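Local coordinates for SusD-like protein BACOVA_02651 (Bacteroides ovatus, PDB 5E75) that binds polysaccharide at the bacterial cell surface and probably captures xyloglucan there before it is transported into the periplasm for degradation, at residues G333-P338 with N350-T355; F234-N239 with D340-K345; F33-R38 with L246-V251; L263-F268 with N277-Y282; T303-G308 with G319-K324. All coordinates share one frame; numbering follows the deposited sequence.

Contact 1: residues G333-P338 with N350-T355; sequences GVPGGP and NSPLNT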
# COMPACT_ATOMS: atom_id res chain seq x y z
N GLY A 333 5.26 11.04 1.84
CA GLY A 333 5.26 11.23 0.40
C GLY A 333 5.58 12.67 -0.02
O GLY A 333 5.63 12.96 -1.21
N VAL A 334 5.79 13.54 0.96
CA VAL A 334 6.08 14.96 0.73
C VAL A 334 7.46 15.18 1.36
O VAL A 334 7.58 15.45 2.55
CB VAL A 334 4.98 15.83 1.37
CG1 VAL A 334 5.32 17.32 1.25
CG2 VAL A 334 3.66 15.54 0.72
N PRO A 335 8.52 15.02 0.56
CA PRO A 335 9.87 14.94 1.12
C PRO A 335 10.58 16.28 1.30
O PRO A 335 11.76 16.31 1.68
CB PRO A 335 10.60 14.09 0.09
CG PRO A 335 9.98 14.49 -1.19
CD PRO A 335 8.51 14.68 -0.88
N GLY A 336 9.87 17.37 1.02
CA GLY A 336 10.46 18.69 1.11
C GLY A 336 10.87 19.23 -0.24
O GLY A 336 10.46 18.73 -1.30
N GLY A 337 11.69 20.28 -0.21
CA GLY A 337 12.18 20.89 -1.43
C GLY A 337 13.40 20.19 -2.00
O GLY A 337 13.97 19.27 -1.40
N PRO A 338 13.83 20.63 -3.18
CA PRO A 338 15.00 20.06 -3.83
C PRO A 338 16.24 19.99 -2.93
O PRO A 338 17.00 19.02 -3.02
CB PRO A 338 15.25 21.03 -4.98
CG PRO A 338 13.92 21.62 -5.28
CD PRO A 338 13.21 21.71 -3.97
N ASN A 350 7.14 15.08 -9.65
CA ASN A 350 8.37 14.28 -9.67
C ASN A 350 8.98 14.18 -8.29
O ASN A 350 9.69 15.08 -7.82
CB ASN A 350 9.38 14.87 -10.66
CG ASN A 350 10.43 13.87 -11.07
OD1 ASN A 350 10.67 12.89 -10.37
ND2 ASN A 350 11.05 14.09 -12.23
N SER A 351 8.68 13.07 -7.62
CA SER A 351 9.16 12.80 -6.27
C SER A 351 10.32 11.81 -6.32
O SER A 351 10.27 10.86 -7.09
CB SER A 351 8.06 12.16 -5.43
OG SER A 351 8.58 11.70 -4.20
N PRO A 352 11.33 12.01 -5.47
CA PRO A 352 12.47 11.10 -5.40
C PRO A 352 12.23 9.87 -4.51
O PRO A 352 13.10 9.00 -4.41
CB PRO A 352 13.55 11.98 -4.77
CG PRO A 352 12.82 12.86 -3.87
CD PRO A 352 11.52 13.17 -4.58
N LEU A 353 11.07 9.78 -3.88
CA LEU A 353 10.80 8.65 -3.00
C LEU A 353 10.39 7.41 -3.76
O LEU A 353 9.62 7.48 -4.72
CB LEU A 353 9.70 9.02 -2.01
CG LEU A 353 9.99 10.23 -1.14
CD1 LEU A 353 8.77 10.57 -0.34
CD2 LEU A 353 11.17 9.98 -0.22
N ASN A 354 10.90 6.27 -3.31
CA ASN A 354 10.35 5.01 -3.78
C ASN A 354 8.93 4.82 -3.25
O ASN A 354 8.52 5.51 -2.29
CB ASN A 354 11.22 3.84 -3.29
CG ASN A 354 12.49 3.68 -4.10
OD1 ASN A 354 12.66 4.27 -5.16
ND2 ASN A 354 13.39 2.86 -3.58
N THR A 355 8.18 3.91 -3.86
CA THR A 355 6.85 3.55 -3.36
C THR A 355 6.93 2.16 -2.74
O THR A 355 7.17 1.17 -3.42
CB THR A 355 5.79 3.52 -4.48
OG1 THR A 355 5.74 4.81 -5.11
CG2 THR A 355 4.41 3.19 -3.94
O HOH W 1 6.23 11.04 -3.10
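Leu353 and Pro335 share the bulk of this buried contact, the leucine through its CD1 methyl, which lies 3.6 Å from Gly333 CA and thus packs straight against bare backbone. The same methyl reaches the ring of Pro335, with Leu353 CD1 and Pro335 CB 4.0 Å apart, so one branch of the leucine fills the corner between the glycine and the proline. The second branch, CD2, only grazes Pro335 CB. Beside it the two proline rings cross obliquely, Pro335 CG meeting Pro352 CD at 4.0 Å. Leu353 takes this position with CG anti to its carbonyl carbon (chi1 -58°).

No direct hydrogen bond joins the two segments. Their polar link is a water that donates to Gly333 O at 2.8 Å and also binds Ser351 OG at 2.7 Å. Ser351 OG has a further task: it accepts from Leu353 N at 3.2 Å, with a nearly straight N-H...O angle of 168°, which closes an ST turn. This turn fixes the backbone from which the leucine projects, so a single hydroxyl both shapes 350-355 and holds the bridging water. Gly333 has phi +98°, a backbone shape that calls for glycine because a side chain would press on the carbonyl of the residue before.

Both segments belong to the long irregular connection between strands 321-322 and 355-359 in the SusD family region. Leu263 of helix 263-266 packs on Pro335 and Ser351, and Asn260 hydrogen-bonds to Leu353 O. Asn342 ND2 binds Pro335 O, while Asn239 ND2 binds Pro352 O.

Contact 2: residues F234-N239 with D340-K345; sequences FKYKNN and DDNDGK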
# COMPACT_ATOMS: atom_id res chain seq x y z
N PHE A 234 10.94 7.44 5.21
CA PHE A 234 10.22 8.23 4.22
C PHE A 234 11.04 9.42 3.75
O PHE A 234 10.50 10.45 3.34
CB PHE A 234 8.85 8.60 4.79
CG PHE A 234 8.16 7.44 5.42
CD1 PHE A 234 7.61 6.43 4.64
CD2 PHE A 234 8.12 7.30 6.80
CE1 PHE A 234 7.02 5.32 5.22
CE2 PHE A 234 7.52 6.18 7.38
CZ PHE A 234 6.97 5.22 6.59
N LYS A 235 12.36 9.22 3.75
CA LYS A 235 13.32 10.17 3.22
C LYS A 235 14.06 9.50 2.06
O LYS A 235 14.41 8.32 2.14
CB LYS A 235 14.32 10.57 4.30
CG LYS A 235 13.69 11.24 5.48
CD LYS A 235 14.70 11.51 6.59
CE LYS A 235 14.02 11.94 7.88
NZ LYS A 235 14.99 12.09 8.99
N TYR A 236 14.29 10.26 1.00
CA TYR A 236 14.90 9.72 -0.21
C TYR A 236 16.30 9.12 0.01
O TYR A 236 16.65 8.12 -0.61
CB TYR A 236 14.92 10.80 -1.30
CG TYR A 236 16.17 10.87 -2.13
CD1 TYR A 236 16.35 10.05 -3.22
CD2 TYR A 236 17.17 11.78 -1.81
CE1 TYR A 236 17.52 10.13 -3.98
CE2 TYR A 236 18.32 11.85 -2.53
CZ TYR A 236 18.49 11.04 -3.62
OH TYR A 236 19.66 11.15 -4.33
N LYS A 237 17.08 9.71 0.91
CA LYS A 237 18.42 9.19 1.17
C LYS A 237 18.37 7.79 1.73
O LYS A 237 19.38 7.08 1.69
CB LYS A 237 19.18 10.08 2.16
CG LYS A 237 19.67 11.41 1.59
CD LYS A 237 20.72 11.23 0.52
CE LYS A 237 21.48 12.52 0.29
NZ LYS A 237 22.42 12.38 -0.85
N ASN A 238 17.22 7.37 2.25
CA ASN A 238 17.07 6.03 2.81
C ASN A 238 16.22 5.12 1.94
O ASN A 238 15.77 4.07 2.41
CB ASN A 238 16.49 6.10 4.22
CG ASN A 238 17.38 6.89 5.15
OD1 ASN A 238 18.60 6.71 5.15
ND2 ASN A 238 16.79 7.80 5.90
N ASN A 239 16.03 5.47 0.66
CA ASN A 239 15.44 4.52 -0.27
C ASN A 239 16.25 3.22 -0.16
O ASN A 239 17.48 3.26 -0.05
CB ASN A 239 15.53 5.02 -1.72
CG ASN A 239 14.42 6.01 -2.10
OD1 ASN A 239 13.40 6.14 -1.43
ND2 ASN A 239 14.64 6.68 -3.21
N ASP A 340 16.33 19.80 0.44
CA ASP A 340 16.12 19.17 1.75
C ASP A 340 16.67 17.74 1.76
O ASP A 340 15.94 16.76 1.96
CB ASP A 340 14.63 19.20 2.13
CG ASP A 340 14.15 20.60 2.50
OD1 ASP A 340 14.98 21.40 3.01
OD2 ASP A 340 12.95 20.89 2.29
N ASP A 341 17.99 17.63 1.55
CA ASP A 341 18.67 16.35 1.41
C ASP A 341 18.04 15.51 0.29
O ASP A 341 18.00 14.28 0.38
CB ASP A 341 18.72 15.59 2.75
CG ASP A 341 19.56 16.30 3.80
OD1 ASP A 341 20.47 17.10 3.44
OD2 ASP A 341 19.34 16.05 5.00
N ASN A 342 17.55 16.17 -0.76
CA ASN A 342 16.96 15.47 -1.91
C ASN A 342 17.80 15.55 -3.18
O ASN A 342 17.35 15.12 -4.24
CB ASN A 342 15.55 16.01 -2.18
CG ASN A 342 14.56 15.57 -1.11
OD1 ASN A 342 14.53 14.39 -0.75
ND2 ASN A 342 13.77 16.50 -0.60
N ASP A 343 19.00 16.11 -3.07
CA ASP A 343 19.97 16.16 -4.19
C ASP A 343 19.38 16.82 -5.43
O ASP A 343 19.71 16.45 -6.55
CB ASP A 343 20.49 14.75 -4.53
CG ASP A 343 21.36 14.15 -3.42
OD1 ASP A 343 22.01 14.92 -2.67
OD2 ASP A 343 21.40 12.91 -3.32
N GLY A 344 18.50 17.79 -5.21
CA GLY A 344 17.86 18.52 -6.29
C GLY A 344 16.73 17.79 -6.97
O GLY A 344 16.14 18.32 -7.91
N LYS A 345 16.39 16.59 -6.49
CA LYS A 345 15.48 15.71 -7.22
C LYS A 345 14.01 15.85 -6.81
O LYS A 345 13.33 14.85 -6.55
CB LYS A 345 15.92 14.25 -7.03
CG LYS A 345 17.34 13.93 -7.49
CD LYS A 345 17.71 12.51 -7.10
CE LYS A 345 19.02 12.08 -7.75
NZ LYS A 345 19.48 10.77 -7.23
O HOH W 2 13.93 13.06 1.45
O HOH W 3 16.68 12.43 2.01
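Chi1 of Tyr236 is 139°, far from a staggered value, and it sends the ring alongside the backbone of 341-343 until its hydroxyl lies between Asp343 and Lys345. Asp343 CG stands anti to its carbonyl carbon (chi1 -67°), and Lys345 runs extended beyond CG. Lys237 bends at chi2 (-65°), which carries its ammonium to the same carboxylate.

The phenol is gripped twice. Tyr236 OH donates to Asp343 OD2 at 2.7 Å, using the anti lone pair of that oxygen, and accepts from Lys345 NZ at 2.9 Å. On the syn side of Asp343 OD2 arrives Lys237 NZ, also at 2.7 Å, forming a salt bridge, with a weak second bond to OD1. One carboxylate oxygen serves two donors through its two different lone pairs, and the salt bridge with Lys237 should favour the ionised aspartate. The carboxylate plane stands about perpendicular to the phenol ring. Asp341 O touches the ring edge, 3.4 Å from Tyr236 CD2.

Two waters bridge the segments. One accepts from Tyr236 N and donates to Asn342 OD1 at 2.6 Å, while Asn342 ND2 is held by Gly337 O and Pro335 O. The other, backbone to backbone, accepts from Lys237 N and donates to Asp341 O.

A type I' turn, 342-345, meets the 3-10 segment 236-237 at the protein surface, joining the loop between helix 205-221 and strand 244-248 to that before strand 355-359.

Contact 3: residues F33-R38 with L246-V251; sequences FDYNQR and LAMQWV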
# COMPACT_ATOMS: atom_id res chain seq x y z
N PHE A 33 3.76 2.10 -13.47
CA PHE A 33 3.54 3.53 -13.65
C PHE A 33 2.05 3.91 -13.76
O PHE A 33 1.62 4.89 -13.14
CB PHE A 33 4.32 4.04 -14.87
CG PHE A 33 4.19 5.52 -15.08
CD1 PHE A 33 5.01 6.42 -14.41
CD2 PHE A 33 3.24 6.01 -15.96
CE1 PHE A 33 4.86 7.78 -14.60
CE2 PHE A 33 3.10 7.38 -16.14
CZ PHE A 33 3.91 8.25 -15.47
N ASP A 34 1.25 3.16 -14.51
CA ASP A 34 -0.15 3.55 -14.73
C ASP A 34 -0.93 3.51 -13.42
O ASP A 34 -1.91 4.21 -13.27
CB ASP A 34 -0.88 2.68 -15.77
CG ASP A 34 -0.50 3.00 -17.19
OD1 ASP A 34 0.30 3.93 -17.41
OD2 ASP A 34 -1.02 2.30 -18.09
N TYR A 35 -0.50 2.65 -12.49
CA TYR A 35 -1.13 2.58 -11.17
C TYR A 35 -0.61 3.68 -10.26
O TYR A 35 -1.40 4.43 -9.68
CB TYR A 35 -0.86 1.20 -10.57
CG TYR A 35 -1.25 1.00 -9.11
CD1 TYR A 35 -2.56 1.19 -8.68
CD2 TYR A 35 -0.31 0.57 -8.18
CE1 TYR A 35 -2.91 0.97 -7.35
CE2 TYR A 35 -0.66 0.37 -6.85
CZ TYR A 35 -1.96 0.56 -6.46
OH TYR A 35 -2.35 0.35 -5.14
N ASN A 36 0.71 3.80 -10.15
CA ASN A 36 1.31 4.79 -9.28
C ASN A 36 0.98 6.22 -9.67
O ASN A 36 0.95 7.10 -8.81
CB ASN A 36 2.83 4.62 -9.21
CG ASN A 36 3.45 5.38 -8.07
OD1 ASN A 36 3.37 4.93 -6.91
ND2 ASN A 36 4.02 6.55 -8.35
N GLN A 37 0.69 6.48 -10.94
CA GLN A 37 0.58 7.86 -11.36
C GLN A 37 -0.67 8.54 -10.84
O GLN A 37 -0.76 9.77 -10.86
CB GLN A 37 0.66 7.99 -12.89
CG GLN A 37 -0.55 7.50 -13.64
CD GLN A 37 -0.58 8.03 -15.07
OE1 GLN A 37 -0.28 7.31 -16.02
NE2 GLN A 37 -0.95 9.29 -15.21
N ARG A 38 -1.65 7.78 -10.39
CA ARG A 38 -2.89 8.38 -9.92
C ARG A 38 -3.66 7.50 -8.95
O ARG A 38 -3.83 7.87 -7.78
CB ARG A 38 -3.77 8.74 -11.12
CG ARG A 38 -4.97 9.62 -10.79
CD ARG A 38 -5.33 10.51 -11.99
NE ARG A 38 -4.31 11.53 -12.24
CZ ARG A 38 -4.28 12.74 -11.67
NH1 ARG A 38 -5.22 13.10 -10.80
NH2 ARG A 38 -3.30 13.58 -11.97
N LEU A 246 10.53 -4.70 -0.55
CA LEU A 246 10.16 -4.56 -1.95
C LEU A 246 9.57 -3.17 -2.15
O LEU A 246 8.71 -2.74 -1.37
CB LEU A 246 9.15 -5.64 -2.35
CG LEU A 246 8.88 -5.81 -3.84
CD1 LEU A 246 10.16 -6.22 -4.58
CD2 LEU A 246 7.77 -6.81 -4.10
N ALA A 247 10.00 -2.48 -3.19
CA ALA A 247 9.51 -1.14 -3.48
C ALA A 247 9.64 -0.86 -4.96
O ALA A 247 10.55 -1.37 -5.63
CB ALA A 247 10.27 -0.10 -2.69
N MET A 248 8.74 -0.01 -5.45
CA MET A 248 8.87 0.55 -6.79
C MET A 248 10.03 1.53 -6.79
O MET A 248 10.16 2.39 -5.92
CB MET A 248 7.58 1.26 -7.21
CG MET A 248 6.35 0.39 -7.08
SD MET A 248 4.81 1.28 -7.36
CE MET A 248 3.63 0.21 -6.52
N GLN A 249 10.88 1.37 -7.80
CA GLN A 249 12.19 1.99 -7.86
C GLN A 249 12.18 3.14 -8.87
O GLN A 249 12.54 2.98 -10.04
CB GLN A 249 13.24 0.96 -8.27
CG GLN A 249 13.33 -0.21 -7.32
CD GLN A 249 13.90 0.19 -5.97
OE1 GLN A 249 14.84 0.97 -5.88
NE2 GLN A 249 13.33 -0.37 -4.92
N TRP A 250 11.78 4.32 -8.41
CA TRP A 250 11.61 5.44 -9.32
C TRP A 250 12.94 6.10 -9.70
O TRP A 250 13.92 6.04 -8.95
CB TRP A 250 10.60 6.44 -8.74
CG TRP A 250 9.29 5.78 -8.46
CD1 TRP A 250 8.69 5.63 -7.24
CD2 TRP A 250 8.41 5.17 -9.41
NE1 TRP A 250 7.50 4.97 -7.37
CE2 TRP A 250 7.30 4.66 -8.69
CE3 TRP A 250 8.45 4.99 -10.79
CZ2 TRP A 250 6.26 3.99 -9.30
CZ3 TRP A 250 7.41 4.33 -11.41
CH2 TRP A 250 6.32 3.84 -10.67
N VAL A 251 12.96 6.69 -10.89
CA VAL A 251 14.16 7.28 -11.48
C VAL A 251 13.86 8.74 -11.81
O VAL A 251 13.50 9.07 -12.94
CB VAL A 251 14.58 6.56 -12.79
CG1 VAL A 251 15.91 7.12 -13.30
CG2 VAL A 251 14.69 5.04 -12.59
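Van der Waals packing of flat groups dominates this buried contact. The side chains of Asn36 and Trp250 reach toward each other tip to tip, and the amide sits against the benzo part of the indole: Asn36 CG is 3.4 Å from Trp250 CZ2. Amide and indole planes differ by 36°, an oblique approach and no parallel stack. Asn36 achieves it with CG anti to the backbone N (chi1 -166°), pointing the amide off the helix. Further along the indole, Trp250 CH2 comes within 4.1 Å of Phe33 CA, and Trp250 CZ3 meets the edge of the Phe33 ring at CD1, 4.4 Å away.

The Met248 thioether makes the remaining side-chain contacts. Met248 CE touches the ring edge of Tyr35 at CD2, 4.3 Å apart, while Met248 SD lies 3.9 Å from Asn36 OD1. The sulphur is reached by an extended chain beyond CG. Met248 CB also rests over one face of Trp250, 3.3 Å above the indole plane, so the residue packs against its own segment.

No hydrogen bond crosses between 33-38 and 246-251; the polar groups of Asn36, Trp250 and Tyr35 bond to residues outside. Thr355 OG1 bonds to both Trp250 NE1 and Asn36 OD1, tying the indole and the amide through one hydroxyl. Asn36 ND2 is held by Asn260 OD1, which fixes the amide from its other end, and Tyr35 OH pairs with Tyr423 OH.

The short helix 33-36 packs against the end of strand 244-248 and the residues that follow; the strand's antiparallel partner is 355-359. The N-terminal family region thus joins the SusD family region.

Contact 4: residues L263-F268 with N277-Y282; sequences LSDLAF and NCWSSY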
# COMPACT_ATOMS: atom_id res chain seq x y z
N LEU A 263 4.03 13.76 -6.49
CA LEU A 263 4.48 14.86 -5.62
C LEU A 263 3.45 15.97 -5.48
O LEU A 263 3.09 16.39 -4.37
CB LEU A 263 5.82 15.42 -6.14
CG LEU A 263 6.70 16.40 -5.33
CD1 LEU A 263 6.20 17.83 -5.37
CD2 LEU A 263 6.84 15.94 -3.90
N SER A 264 2.95 16.45 -6.62
CA SER A 264 2.10 17.63 -6.63
C SER A 264 0.68 17.34 -6.14
O SER A 264 -0.01 18.24 -5.65
CB SER A 264 2.08 18.22 -8.04
OG SER A 264 3.38 18.64 -8.43
N ASP A 265 0.25 16.08 -6.24
CA ASP A 265 -1.07 15.69 -5.77
C ASP A 265 -1.11 15.41 -4.27
O ASP A 265 -2.18 15.37 -3.68
CB ASP A 265 -1.58 14.48 -6.55
CG ASP A 265 -2.01 14.84 -7.97
OD1 ASP A 265 -3.05 15.51 -8.13
OD2 ASP A 265 -1.32 14.46 -8.92
N LEU A 266 0.07 15.22 -3.66
CA LEU A 266 0.18 14.96 -2.23
C LEU A 266 0.52 16.22 -1.43
O LEU A 266 0.01 16.42 -0.33
CB LEU A 266 1.24 13.90 -1.96
CG LEU A 266 1.03 12.51 -2.59
CD1 LEU A 266 2.20 11.60 -2.26
CD2 LEU A 266 -0.28 11.90 -2.13
N ALA A 267 1.36 17.08 -2.00
CA ALA A 267 1.84 18.27 -1.30
C ALA A 267 0.81 19.41 -1.33
O ALA A 267 0.31 19.76 -2.38
CB ALA A 267 3.19 18.74 -1.89
N PHE A 268 0.52 19.97 -0.16
CA PHE A 268 -0.56 20.95 0.01
C PHE A 268 -0.14 22.39 -0.28
O PHE A 268 -1.00 23.24 -0.53
CB PHE A 268 -1.14 20.87 1.43
CG PHE A 268 -0.32 21.60 2.47
CD1 PHE A 268 0.83 21.03 3.00
CD2 PHE A 268 -0.72 22.84 2.93
CE1 PHE A 268 1.57 21.70 3.97
CE2 PHE A 268 0.01 23.51 3.89
CZ PHE A 268 1.16 22.94 4.41
N ASN A 277 5.60 23.52 -7.81
CA ASN A 277 4.15 23.58 -7.93
C ASN A 277 3.48 22.34 -7.36
O ASN A 277 3.95 21.22 -7.56
CB ASN A 277 3.74 23.75 -9.40
CG ASN A 277 4.19 25.08 -9.97
OD1 ASN A 277 4.20 26.10 -9.29
ND2 ASN A 277 4.56 25.07 -11.25
N CYS A 278 2.37 22.55 -6.66
CA CYS A 278 1.60 21.46 -6.05
C CYS A 278 0.19 21.95 -5.81
O CYS A 278 -0.07 23.15 -5.91
CB CYS A 278 2.27 21.00 -4.76
SG CYS A 278 2.43 22.27 -3.53
N TRP A 279 -0.74 21.05 -5.48
CA TRP A 279 -2.15 21.41 -5.42
C TRP A 279 -3.01 20.46 -4.58
O TRP A 279 -4.22 20.36 -4.78
CB TRP A 279 -2.71 21.47 -6.85
CG TRP A 279 -2.33 20.28 -7.69
CD1 TRP A 279 -2.92 19.04 -7.68
CD2 TRP A 279 -1.30 20.22 -8.69
NE1 TRP A 279 -2.31 18.22 -8.60
CE2 TRP A 279 -1.31 18.92 -9.23
CE3 TRP A 279 -0.37 21.15 -9.16
CZ2 TRP A 279 -0.42 18.52 -10.24
CZ3 TRP A 279 0.52 20.75 -10.15
CH2 TRP A 279 0.49 19.45 -10.68
N SER A 280 -2.42 19.77 -3.61
CA SER A 280 -3.20 18.80 -2.83
C SER A 280 -4.22 19.46 -1.94
O SER A 280 -3.91 20.43 -1.24
CB SER A 280 -2.29 17.95 -1.95
OG SER A 280 -3.02 16.89 -1.37
N SER A 281 -5.43 18.91 -1.92
CA SER A 281 -6.43 19.27 -0.92
C SER A 281 -6.77 18.09 0.01
O SER A 281 -7.75 18.13 0.74
CB SER A 281 -7.69 19.80 -1.60
OG SER A 281 -8.27 18.84 -2.45
N TYR A 282 -5.96 17.03 -0.02
CA TYR A 282 -6.15 15.94 0.93
C TYR A 282 -5.83 16.36 2.35
O TYR A 282 -4.86 17.09 2.61
CB TYR A 282 -5.27 14.74 0.58
CG TYR A 282 -5.61 14.05 -0.72
CD1 TYR A 282 -6.90 13.62 -0.99
CD2 TYR A 282 -4.64 13.84 -1.67
CE1 TYR A 282 -7.19 12.98 -2.19
CE2 TYR A 282 -4.92 13.22 -2.87
CZ TYR A 282 -6.19 12.79 -3.11
OH TYR A 282 -6.47 12.17 -4.32
O HOH W 4 -3.24 23.03 -2.47
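The backbones meet closely, Ser264 and Cys278 CA atoms lying 3.9 Å apart, and Trp279 N donates to Ser264 O (2.9 Å, in the carbonyl plane) while Ser280 N donates to Ala267 O. The latter carbonyl follows the last helical residue.

Trp279 makes both a CH-pi contact and a hydrogen bond. Its CG occupies the crowded position between N and the carbonyl carbon (chi1 47°), folding the indole back over the helix. Ser264 CB then sits over the six-membered ring, 3.4 Å from its centroid and 17° off the normal, giving the CH-pi contact. At the indole edge, Trp279 NE1 donates to Asp265 OD1 at 2.8 Å; the oxygen lies near the indole plane, but the N-H reaches it from above the carboxylate plane. Ser264 OG donates to Asn277 O at 2.8 Å.

Ser280 OG, anti to its backbone N, donates to Asp265 O at 2.9 Å and accepts from Tyr282 N, closing an ST turn. Ala267 CB packs on Cys278 CB at 3.8 Å. A water bridges Phe268 O and Ser280 O.

Helix 263-266 and its exit are thus clasped by the loop leading to strand 283-284. Met349 N supplies Ser264 OG with a further partner, and Leu266 packs on Tyr419.

Contact 5: residues T303-G308 with G319-K324; sequences TFFTKG and GGYTYK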
# COMPACT_ATOMS: atom_id res chain seq x y z
N THR A 303 3.38 11.17 9.12
CA THR A 303 2.30 10.85 8.19
C THR A 303 1.48 12.08 7.77
O THR A 303 1.20 12.26 6.56
CB THR A 303 1.38 9.73 8.74
OG1 THR A 303 2.19 8.61 9.12
CG2 THR A 303 0.40 9.27 7.70
N PHE A 304 1.09 12.90 8.74
CA PHE A 304 0.32 14.13 8.50
C PHE A 304 0.91 15.30 9.26
O PHE A 304 1.33 15.15 10.40
CB PHE A 304 -1.14 13.97 8.96
CG PHE A 304 -1.86 12.84 8.30
CD1 PHE A 304 -2.27 12.94 6.97
CD2 PHE A 304 -2.11 11.67 9.00
CE1 PHE A 304 -2.91 11.86 6.36
CE2 PHE A 304 -2.75 10.61 8.40
CZ PHE A 304 -3.16 10.69 7.06
N PHE A 305 0.88 16.47 8.64
CA PHE A 305 1.15 17.73 9.34
C PHE A 305 -0.04 18.03 10.25
O PHE A 305 -1.17 17.88 9.82
CB PHE A 305 1.29 18.88 8.35
CG PHE A 305 2.49 18.76 7.42
CD1 PHE A 305 3.77 19.05 7.88
CD2 PHE A 305 2.33 18.43 6.07
CE1 PHE A 305 4.86 18.98 7.03
CE2 PHE A 305 3.43 18.36 5.24
CZ PHE A 305 4.68 18.64 5.71
N THR A 306 0.20 18.45 11.49
CA THR A 306 -0.86 19.02 12.32
C THR A 306 -0.28 20.24 13.02
O THR A 306 0.93 20.38 13.12
CB THR A 306 -1.45 18.04 13.35
OG1 THR A 306 -0.41 17.55 14.21
CG2 THR A 306 -2.16 16.86 12.66
N LYS A 307 -1.16 21.13 13.48
CA LYS A 307 -0.75 22.46 13.94
C LYS A 307 0.38 22.42 14.97
O LYS A 307 0.28 21.76 16.00
CB LYS A 307 -1.95 23.18 14.53
CG LYS A 307 -1.68 24.65 14.81
CD LYS A 307 -2.96 25.36 15.21
CE LYS A 307 -2.78 26.87 15.17
NZ LYS A 307 -4.02 27.57 15.57
N GLY A 308 1.44 23.17 14.69
CA GLY A 308 2.56 23.28 15.60
C GLY A 308 3.61 22.19 15.48
O GLY A 308 4.66 22.27 16.13
N GLY A 319 15.94 26.61 8.77
CA GLY A 319 15.97 26.14 10.16
C GLY A 319 14.89 25.13 10.53
O GLY A 319 14.54 24.97 11.70
N GLY A 320 14.38 24.44 9.52
CA GLY A 320 13.29 23.50 9.73
C GLY A 320 11.95 24.15 9.46
O GLY A 320 11.87 25.35 9.20
N TYR A 321 10.89 23.36 9.53
CA TYR A 321 9.55 23.78 9.17
C TYR A 321 8.55 23.48 10.27
O TYR A 321 8.51 22.36 10.81
CB TYR A 321 9.08 23.05 7.89
CG TYR A 321 7.63 23.32 7.53
CD1 TYR A 321 7.25 24.50 6.94
CD2 TYR A 321 6.65 22.38 7.80
CE1 TYR A 321 5.92 24.75 6.63
CE2 TYR A 321 5.34 22.61 7.49
CZ TYR A 321 4.97 23.79 6.91
OH TYR A 321 3.65 24.00 6.61
N THR A 322 7.72 24.47 10.59
CA THR A 322 6.60 24.29 11.50
C THR A 322 5.32 24.49 10.72
O THR A 322 5.13 25.52 10.07
CB THR A 322 6.65 25.32 12.63
OG1 THR A 322 7.86 25.15 13.38
CG2 THR A 322 5.47 25.15 13.56
N TYR A 323 4.41 23.52 10.78
CA TYR A 323 3.10 23.69 10.17
C TYR A 323 2.24 24.59 11.04
O TYR A 323 2.05 24.32 12.22
CB TYR A 323 2.42 22.32 9.99
CG TYR A 323 1.01 22.42 9.47
CD1 TYR A 323 0.76 22.82 8.16
CD2 TYR A 323 -0.08 22.10 10.27
CE1 TYR A 323 -0.55 22.91 7.68
CE2 TYR A 323 -1.36 22.17 9.79
CZ TYR A 323 -1.60 22.58 8.50
OH TYR A 323 -2.89 22.67 8.04
N LYS A 324 1.72 25.66 10.44
CA LYS A 324 0.98 26.67 11.21
C LYS A 324 -0.48 26.77 10.79
O LYS A 324 -1.22 27.64 11.28
CB LYS A 324 1.67 28.03 11.06
CG LYS A 324 3.04 28.03 11.70
CD LYS A 324 3.81 29.30 11.42
CE LYS A 324 5.19 29.23 12.05
NZ LYS A 324 5.93 30.51 11.90
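Loop residues 305-308 run at 78° to 321-324, so the two cross steeply, and Lys307 and Lys324 have the nearest CA atoms, 5.3 Å apart. Gly308 N donates to Tyr323 O at 2.8 Å, nearly along the C=O axis and with an N-H...O angle of 161°. Gly308 has a positive phi, a backbone shape in which a side chain would strike the preceding carbonyl.

Phe305, Tyr321 and Tyr323 form an aromatic cluster. Phe305 CB lies over one face of Tyr323, 4.0 Å from the ring centroid, in a CH-pi contact; the two rings themselves meet obliquely. Tyr321 turns its edge to the face of Phe305 in an offset edge-to-face pair, with centroids 5.6 Å apart and planes at 79°. Its closest approach is Tyr321 CE2 to Phe305 CE1, 3.7 Å. Both tyrosines have CG anti to their backbone N, whereas Phe305 CG stands anti to its carbonyl carbon.

The cluster packs at the base of a two-stranded antiparallel hairpin, 310-311 with 321-322, where Tyr311 adds another edge-to-face partner for Phe305. Along the Tyr323 ring edge passes the backbone at Thr306, whose C is 3.3 Å from Tyr323 CD2. Thr322 CG2 touches Gly308 O at 3.9 Å.

The phenol oxygens bond beyond the two segments, Tyr321 OH to Glu271 OE2 and Tyr323 OH to Ala327 N. Lys454 NZ binds both Thr306 OG1 and Lys307 O.

In the fold
Contact 1 touches three of the others, contacts 2, 3 and 4. Its centre lies about 7 Å from that of contact 2, where Pro338 O and Gly344 N, 2.9 Å apart, are probably hydrogen-bonded and Leu353 CD2 packs near Tyr236 N; their segments alternate along the chain. Toward contact 3, centres about 12 Å apart, Thr355 O and Met248 N are a probable hydrogen-bonded pair. Against contact 4, Val334 CG2 packs 3.9 Å from Ala267 CA. Contact 4 in turn meets contact 5 through Phe268, whose CZ is 3.5 Å from Tyr321 OH. Contacts 3 and 5 are farthest apart, with centres about 27 Å apart. Tyr282 of contact 4 lies about 4 Å from a bound 1,2-ethanediol, probably from the crystallisation liquor.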